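Local structure of dihydroorotase (Campylobacter jejuni subsp. jejuni, 3PNU) at residues A56-P61 / L92-F97; F104-K109 / S146-P151. The protein probably catalyses the reversible cyclisation of carbamoyl aspartate to dihydroorotate in pyrimidine biosynthesis, as a dimeric two-zinc hydrolase of the class II dihydroorotase family. All coordinates share one frame; numbering follows the deposited sequence.

Contact 1 (A56-P61 / L92-F97); sequences AAVIMP and LMTLFF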
ATOM      1  N   ALA A  56      29.307 -13.263  -8.869  1.00 47.72           N
ATOM      2  CA  ALA A  56      28.657 -12.823 -10.110  1.00 46.37           C
ATOM      3  C   ALA A  56      27.204 -12.374  -9.863  1.00 44.32           C
ATOM      4  O   ALA A  56      26.584 -12.746  -8.867  1.00 41.52           O
ATOM      5  CB  ALA A  56      28.691 -13.959 -11.176  1.00 43.68           C
ATOM      6  N   ALA A  57      26.665 -11.583 -10.784  1.00 43.46           N
ATOM      7  CA  ALA A  57      25.288 -11.107 -10.648  1.00 42.73           C
ATOM      8  C   ALA A  57      24.693 -10.771 -11.992  1.00 42.21           C
ATOM      9  O   ALA A  57      25.390 -10.254 -12.862  1.00 43.34           O
ATOM     10  CB  ALA A  57      25.246  -9.898  -9.747  1.00 41.01           C
ATOM     11  N   VAL A  58      23.413 -11.104 -12.187  1.00 41.49           N
ATOM     12  CA  VAL A  58      22.734 -10.724 -13.415  1.00 39.30           C
ATOM     13  C   VAL A  58      22.465  -9.228 -13.250  1.00 39.37           C
ATOM     14  O   VAL A  58      21.856  -8.817 -12.257  1.00 38.77           O
ATOM     15  CB  VAL A  58      21.414 -11.478 -13.650  1.00 39.35           C
ATOM     16  CG1 VAL A  58      20.765 -10.974 -14.921  1.00 38.22           C
ATOM     17  CG2 VAL A  58      21.645 -12.983 -13.736  1.00 34.32           C
ATOM     18  N   ILE A  59      22.942  -8.429 -14.209  1.00 39.12           N
ATOM     19  CA  ILE A  59      22.821  -6.968 -14.178  1.00 38.97           C
ATOM     20  C   ILE A  59      21.664  -6.555 -15.066  1.00 40.44           C
ATOM     21  O   ILE A  59      21.701  -6.768 -16.296  1.00 39.14           O
ATOM     22  CB  ILE A  59      24.117  -6.295 -14.694  1.00 40.46           C
ATOM     23  CG1 ILE A  59      25.354  -6.934 -14.033  1.00 38.11           C
ATOM     24  CG2 ILE A  59      24.079  -4.750 -14.492  1.00 39.16           C
ATOM     25  CD1 ILE A  59      25.322  -6.932 -12.533  1.00 34.46           C
ATOM     26  N   MET A  60      20.620  -5.985 -14.466  1.00 40.15           N
ATOM     27  CA  MET A  60      19.445  -5.601 -15.259  1.00 41.73           C
ATOM     28  C   MET A  60      19.747  -4.363 -16.095  1.00 42.36           C
ATOM     29  O   MET A  60      20.532  -3.509 -15.672  1.00 43.93           O
ATOM     30  CB  MET A  60      18.206  -5.458 -14.387  1.00 42.16           C
ATOM     31  CG  MET A  60      17.818  -6.780 -13.689  1.00 41.37           C
ATOM     32  SD  MET A  60      17.540  -8.095 -14.904  1.00 43.37           S
ATOM     33  CE  MET A  60      17.151  -9.484 -13.842  1.00 41.37           C
ATOM     34  N   PRO A  61      19.136  -4.268 -17.285  1.00 42.23           N
ATOM     35  CA  PRO A  61      19.445  -3.222 -18.220  1.00 44.53           C
ATOM     36  C   PRO A  61      18.504  -2.025 -18.216  1.00 47.09           C
ATOM     37  O   PRO A  61      18.493  -1.270 -19.201  1.00 48.46           O
ATOM     38  CB  PRO A  61      19.264  -3.950 -19.553  1.00 44.92           C
ATOM     39  CG  PRO A  61      18.075  -4.860 -19.300  1.00 42.73           C
ATOM     40  CD  PRO A  61      18.034  -5.101 -17.801  1.00 42.40           C
ATOM     41  N   LEU A  92      26.940 -10.423 -15.027  1.00 46.52           N
ATOM     42  CA  LEU A  92      26.271 -11.126 -16.120  1.00 44.99           C
ATOM     43  C   LEU A  92      25.327 -10.135 -16.787  1.00 44.39           C
ATOM     44  O   LEU A  92      24.275  -9.807 -16.264  1.00 45.29           O
ATOM     45  CB  LEU A  92      25.539 -12.343 -15.579  1.00 45.12           C
ATOM     46  CG  LEU A  92      26.452 -13.339 -14.867  1.00 44.49           C
ATOM     47  CD1 LEU A  92      25.646 -14.356 -14.083  1.00 40.56           C
ATOM     48  CD2 LEU A  92      27.363 -14.031 -15.877  1.00 44.80           C
ATOM     49  N   MET A  93      25.702  -9.695 -17.972  1.00 43.37           N
ATOM     50  CA  MET A  93      24.998  -8.631 -18.667  1.00 42.89           C
ATOM     51  C   MET A  93      23.719  -9.032 -19.388  1.00 42.48           C
ATOM     52  O   MET A  93      23.584 -10.158 -19.860  1.00 41.41           O
ATOM     53  CB  MET A  93      25.951  -7.987 -19.696  1.00 42.75           C
ATOM     54  CG  MET A  93      27.329  -7.633 -19.140  1.00 41.09           C
ATOM     55  SD  MET A  93      27.268  -6.476 -17.787  1.00 44.23           S
ATOM     56  CE  MET A  93      26.745  -4.997 -18.687  1.00 39.72           C
ATOM     57  N   THR A  94      22.789  -8.080 -19.480  1.00 40.96           N
ATOM     58  CA  THR A  94      21.556  -8.306 -20.197  1.00 40.81           C
ATOM     59  C   THR A  94      21.172  -7.107 -21.042  1.00 41.88           C
ATOM     60  O   THR A  94      21.551  -5.968 -20.755  1.00 42.15           O
ATOM     61  CB  THR A  94      20.351  -8.511 -19.252  1.00 40.96           C
ATOM     62  OG1 THR A  94      20.127  -7.302 -18.505  1.00 38.06           O
ATOM     63  CG2 THR A  94      20.558  -9.689 -18.318  1.00 37.91           C
ATOM     64  N   LEU A  95      20.394  -7.391 -22.073  1.00 43.07           N
ATOM     65  CA  LEU A  95      19.808  -6.382 -22.921  1.00 44.43           C
ATOM     66  C   LEU A  95      18.330  -6.254 -22.549  1.00 45.90           C
ATOM     67  O   LEU A  95      17.698  -7.199 -22.037  1.00 47.46           O
ATOM     68  CB  LEU A  95      19.894  -6.764 -24.402  1.00 45.42           C
ATOM     69  CG  LEU A  95      21.259  -6.750 -25.082  1.00 43.63           C
ATOM     70  CD1 LEU A  95      21.085  -7.092 -26.521  1.00 47.33           C
ATOM     71  CD2 LEU A  95      21.906  -5.377 -24.941  1.00 47.31           C
ATOM     72  N   PHE A  96      17.801  -5.068 -22.812  1.00 46.22           N
ATOM     73  CA  PHE A  96      16.411  -4.735 -22.586  1.00 45.54           C
ATOM     74  C   PHE A  96      15.659  -5.334 -23.738  1.00 45.69           C
ATOM     75  O   PHE A  96      16.071  -5.188 -24.898  1.00 46.29           O
ATOM     76  CB  PHE A  96      16.291  -3.236 -22.600  1.00 46.67           C
ATOM     77  CG  PHE A  96      14.945  -2.724 -22.271  1.00 46.72           C
ATOM     78  CD1 PHE A  96      14.654  -2.301 -20.987  1.00 45.96           C
ATOM     79  CD2 PHE A  96      13.977  -2.610 -23.259  1.00 44.61           C
ATOM     80  CE1 PHE A  96      13.415  -1.792 -20.689  1.00 47.93           C
ATOM     81  CE2 PHE A  96      12.738  -2.108 -22.965  1.00 47.05           C
ATOM     82  CZ  PHE A  96      12.448  -1.703 -21.682  1.00 45.40           C
ATOM     83  N   PHE A  97      14.563  -6.023 -23.456  1.00 44.03           N
ATOM     84  CA  PHE A  97      13.853  -6.685 -24.533  1.00 43.71           C
ATOM     85  C   PHE A  97      13.172  -5.779 -25.546  1.00 45.84           C
ATOM     86  O   PHE A  97      12.588  -4.762 -25.204  1.00 44.42           O
ATOM     87  CB  PHE A  97      12.782  -7.631 -23.989  1.00 43.17           C
ATOM     88  CG  PHE A  97      12.102  -8.416 -25.056  1.00 39.60           C
ATOM     89  CD1 PHE A  97      12.526  -9.679 -25.372  1.00 40.68           C
ATOM     90  CD2 PHE A  97      11.067  -7.868 -25.784  1.00 43.07           C
ATOM     91  CE1 PHE A  97      11.905 -10.401 -26.364  1.00 40.02           C
ATOM     92  CE2 PHE A  97      10.445  -8.585 -26.792  1.00 40.16           C
ATOM     93  CZ  PHE A  97      10.858  -9.843 -27.079  1.00 39.13           C
TER
HETATM   94  O   HOH W   1      22.905  -5.410 -18.566  1.00 50.89           O

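Contact 2 (F104-K109 / S146-P151); sequences FLYSAK and SDLNIP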
ATOM      1  N   PHE A 104      21.065 -10.356 -35.180  1.00 61.75           N
ATOM      2  CA  PHE A 104      21.560  -9.586 -34.041  1.00 61.35           C
ATOM      3  C   PHE A 104      21.800 -10.453 -32.806  1.00 61.04           C
ATOM      4  O   PHE A 104      22.773 -10.246 -32.064  1.00 60.34           O
ATOM      5  CB  PHE A 104      20.607  -8.456 -33.675  1.00 61.15           C
ATOM      6  CG  PHE A 104      20.989  -7.748 -32.407  1.00 62.07           C
ATOM      7  CD1 PHE A 104      21.819  -6.646 -32.436  1.00 62.73           C
ATOM      8  CD2 PHE A 104      20.538  -8.209 -31.178  1.00 61.68           C
ATOM      9  CE1 PHE A 104      22.179  -5.997 -31.266  1.00 62.66           C
ATOM     10  CE2 PHE A 104      20.895  -7.567 -30.010  1.00 60.73           C
ATOM     11  CZ  PHE A 104      21.718  -6.457 -30.055  1.00 61.77           C
ATOM     12  N   LEU A 105      20.900 -11.408 -32.582  1.00 60.44           N
ATOM     13  CA  LEU A 105      21.001 -12.295 -31.431  1.00 59.28           C
ATOM     14  C   LEU A 105      22.227 -13.188 -31.527  1.00 59.59           C
ATOM     15  O   LEU A 105      22.898 -13.416 -30.521  1.00 58.24           O
ATOM     16  CB  LEU A 105      19.731 -13.140 -31.273  1.00 58.78           C
ATOM     17  CG  LEU A 105      18.465 -12.385 -30.841  1.00 56.91           C
ATOM     18  CD1 LEU A 105      17.233 -13.291 -30.900  1.00 54.43           C
ATOM     19  CD2 LEU A 105      18.638 -11.808 -29.459  1.00 54.11           C
ATOM     20  N   TYR A 106      22.526 -13.686 -32.728  1.00 60.27           N
ATOM     21  CA  TYR A 106      23.696 -14.546 -32.913  1.00 61.36           C
ATOM     22  C   TYR A 106      25.009 -13.839 -32.558  1.00 59.72           C
ATOM     23  O   TYR A 106      25.928 -14.463 -32.049  1.00 59.71           O
ATOM     24  CB  TYR A 106      23.782 -15.097 -34.344  1.00 62.92           C
ATOM     25  CG  TYR A 106      25.052 -15.912 -34.572  1.00 68.14           C
ATOM     26  CD1 TYR A 106      25.097 -17.270 -34.263  1.00 71.84           C
ATOM     27  CD2 TYR A 106      26.210 -15.313 -35.073  1.00 72.34           C
ATOM     28  CE1 TYR A 106      26.257 -18.010 -34.456  1.00 75.09           C
ATOM     29  CE2 TYR A 106      27.369 -16.043 -35.268  1.00 73.66           C
ATOM     30  CZ  TYR A 106      27.388 -17.390 -34.962  1.00 75.85           C
ATOM     31  OH  TYR A 106      28.542 -18.120 -35.156  1.00 79.78           O
ATOM     32  N   SER A 107      25.090 -12.543 -32.819  1.00 58.75           N
ATOM     33  CA  SER A 107      26.295 -11.796 -32.507  1.00 58.55           C
ATOM     34  C   SER A 107      26.390 -11.440 -31.030  1.00 58.24           C
ATOM     35  O   SER A 107      27.470 -11.111 -30.545  1.00 59.94           O
ATOM     36  CB  SER A 107      26.350 -10.509 -33.328  1.00 58.48           C
ATOM     37  OG  SER A 107      25.335  -9.605 -32.933  1.00 60.70           O
ATOM     38  N   ALA A 108      25.272 -11.507 -30.308  1.00 57.19           N
ATOM     39  CA  ALA A 108      25.248 -11.132 -28.888  1.00 55.71           C
ATOM     40  C   ALA A 108      25.257 -12.292 -27.885  1.00 54.92           C
ATOM     41  O   ALA A 108      25.558 -12.082 -26.716  1.00 54.17           O
ATOM     42  CB  ALA A 108      24.031 -10.251 -28.628  1.00 55.90           C
ATOM     43  N   LYS A 109      24.956 -13.505 -28.340  1.00 54.41           N
ATOM     44  CA  LYS A 109      24.839 -14.670 -27.442  1.00 55.54           C
ATOM     45  C   LYS A 109      25.980 -14.915 -26.448  1.00 55.69           C
ATOM     46  O   LYS A 109      25.742 -15.421 -25.344  1.00 56.08           O
ATOM     47  CB  LYS A 109      24.614 -15.948 -28.256  1.00 55.52           C
ATOM     48  CG  LYS A 109      25.790 -16.376 -29.092  1.00 59.55           C
ATOM     49  CD  LYS A 109      25.443 -17.584 -29.964  1.00 64.48           C
ATOM     50  CE  LYS A 109      26.643 -18.058 -30.789  1.00 66.29           C
ATOM     51  NZ  LYS A 109      27.781 -18.450 -29.892  1.00 69.62           N
ATOM     52  N   SER A 146      15.475 -19.154 -28.382  1.00 47.30           N
ATOM     53  CA  SER A 146      15.316 -20.549 -28.056  1.00 47.88           C
ATOM     54  C   SER A 146      16.458 -21.338 -28.721  1.00 48.66           C
ATOM     55  O   SER A 146      17.192 -22.067 -28.052  1.00 47.76           O
ATOM     56  CB  SER A 146      13.922 -21.020 -28.501  1.00 47.83           C
ATOM     57  OG  SER A 146      13.601 -22.294 -27.972  1.00 51.58           O
ATOM     58  N   ASP A 147      16.623 -21.155 -30.031  1.00 50.09           N
ATOM     59  CA  ASP A 147      17.671 -21.850 -30.797  1.00 51.01           C
ATOM     60  C   ASP A 147      19.065 -21.564 -30.224  1.00 51.32           C
ATOM     61  O   ASP A 147      19.865 -22.496 -30.048  1.00 51.62           O
ATOM     62  CB  ASP A 147      17.624 -21.437 -32.283  1.00 51.36           C
ATOM     63  CG  ASP A 147      16.318 -21.874 -32.987  1.00 53.62           C
ATOM     64  OD1 ASP A 147      15.612 -22.756 -32.451  1.00 49.71           O
ATOM     65  OD2 ASP A 147      16.010 -21.336 -34.078  1.00 55.64           O
ATOM     66  N   LEU A 148      19.329 -20.287 -29.916  1.00 50.04           N
ATOM     67  CA  LEU A 148      20.619 -19.834 -29.386  1.00 49.11           C
ATOM     68  C   LEU A 148      20.797 -20.044 -27.862  1.00 49.51           C
ATOM     69  O   LEU A 148      21.782 -19.579 -27.261  1.00 48.58           O
ATOM     70  CB  LEU A 148      20.820 -18.352 -29.718  1.00 49.11           C
ATOM     71  CG  LEU A 148      20.809 -17.974 -31.207  1.00 48.72           C
ATOM     72  CD1 LEU A 148      20.930 -16.449 -31.379  1.00 43.02           C
ATOM     73  CD2 LEU A 148      21.929 -18.695 -31.948  1.00 48.17           C
ATOM     74  N   ASN A 149      19.839 -20.721 -27.237  1.00 49.38           N
ATOM     75  CA  ASN A 149      19.912 -21.005 -25.816  1.00 48.00           C
ATOM     76  C   ASN A 149      20.063 -19.733 -24.962  1.00 46.09           C
ATOM     77  O   ASN A 149      20.758 -19.734 -23.953  1.00 45.44           O
ATOM     78  CB  ASN A 149      21.068 -21.991 -25.564  1.00 49.03           C
ATOM     79  CG  ASN A 149      21.044 -22.592 -24.174  1.00 50.88           C
ATOM     80  OD1 ASN A 149      19.980 -22.818 -23.596  1.00 55.95           O
ATOM     81  ND2 ASN A 149      22.222 -22.880 -23.639  1.00 53.57           N
ATOM     82  N   ILE A 150      19.426 -18.641 -25.388  1.00 45.28           N
ATOM     83  CA  ILE A 150      19.430 -17.391 -24.615  1.00 43.22           C
ATOM     84  C   ILE A 150      18.133 -17.411 -23.799  1.00 43.26           C
ATOM     85  O   ILE A 150      17.080 -17.740 -24.328  1.00 42.03           O
ATOM     86  CB  ILE A 150      19.422 -16.145 -25.503  1.00 42.88           C
ATOM     87  CG1 ILE A 150      20.534 -16.216 -26.544  1.00 41.86           C
ATOM     88  CG2 ILE A 150      19.557 -14.855 -24.647  1.00 40.65           C
ATOM     89  CD1 ILE A 150      20.548 -15.028 -27.499  1.00 43.22           C
ATOM     90  N   PRO A 151      18.209 -17.095 -22.501  1.00 42.40           N
ATOM     91  CA  PRO A 151      17.018 -17.108 -21.641  1.00 40.90           C
ATOM     92  C   PRO A 151      16.248 -15.792 -21.611  1.00 39.49           C
ATOM     93  O   PRO A 151      16.851 -14.739 -21.761  1.00 39.95           O
ATOM     94  CB  PRO A 151      17.611 -17.362 -20.259  1.00 41.50           C
ATOM     95  CG  PRO A 151      18.981 -16.729 -20.327  1.00 41.68           C
ATOM     96  CD  PRO A 151      19.457 -16.945 -21.726  1.00 41.63           C
TER
HETATM   97  O   HOH W   2      24.004 -18.398 -24.859  1.00 50.03           O

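Contact 1 (A56-P61 / L92-F97)
The phenyl ring of F96 meets Y118, the two ring planes only about 20° apart, while P61 O approaches it obliquely and P61 CG touches F96 CB at 4.1 Å. The P61 ring also crosses T94 at about a right angle, its CD 3.1 Å from T94 OG1. These are the C-terminal ends of two parallel strands, 56-59 and 90-93, joined through helix 70-84 as a beta-alpha-beta unit of the TIM barrel; the active site lies on this side of such a barrel. L92, paired with V58, bonds the residues on either side of it: L92 N donates to A57 O at 2.7 Å, and L92 O accepts from I59 N in a nearly straight bond (172°). V58 and L92 face one side of the sheet; I59 and M93 face the other, where helix 70-84 covers them with Y76, I80 and L73. Branched V58 and I59 suit the strand, since they fill space close to the backbone. Past this pairing a water bridges the backbones, donating to I59 O and accepting from T94 N, while P61 stays packed on T94 and F96. T94 is well chosen for this place: with chi1 at 64° its hydroxyl swings between the backbone N and carbonyl carbon, while CG2 meets V58 CG1 at 3.6 Å. That hydroxyl completes the junction, T94 OG1 donating to I59 O at 2.8 Å.

Contact 2 (F104-K109 / S146-P151)
An apolar contact between two helix ends, on the periphery of the barrel, joins helix 102-108 to the turn that follows helix 135-147 and leads into strand 152-154. The second helix stops in a Schellman motif: N149, with positive phi, is its C-prime residue, and the bonds N149 N to S146 O and I150 N to M145 O wrap up the terminus. Asparagine tolerates that left-handed backbone comfortably. The turn presents L148 and I150 to the first helix. L148 carries most of the contact, and its two methyls divide the work. CD1 rests against the helix backbone, 3.5 Å from both L105 CB and Y106 N. CD2 instead comes in at the edge of the Y106 ring, near its plane, 4.2 Å from Y106 CD1, the two side chains crossing at about a right angle. The same CD2 also lies 4.2 Å from K109 CD. Lysine serves here through its methylene chain: CG stands between the backbone N and the carbonyl carbon (chi1 68°), and beyond CD the chain leads away from the leucine. Deeper in, I150 reaches L105 with its CD1, 4.2 Å from L105 CD2, and L105 goes on to A144 and M145 of helix 135-147. A water joins K109 O and L148 O through weak bonds at most. With no direct polar bond between the segments, shape and exclusion of water hold them together: Y106 sits at the exposed rim, and K109 lends its methylenes while its ammonium group is hydrogen-bonded nearby.

How the contacts relate
The two contacts follow one another along the chain, contact 1 closing before contact 2 begins, with their centres 14 Å apart. They touch directly: L95 CD1, just past strand 90-93, packs 3.5 Å from F104 CE2 of helix 102-108. F97 provides another route, resting on L138, T141 and L142 of helix 135-147. Contact 1 is the one near the metal centre; at their nearest atoms, the M60 side chain is about 3 Å from those of H34 and H36, and about 5 Å from a zinc ion. Contact 2 is peripheral, its centre about 21 Å from the chain centre, yet the L105 side chain touches I115, and the P151 backbone is hydrogen-bonded to I115, the neighbour of zinc-binding carboxylated K116.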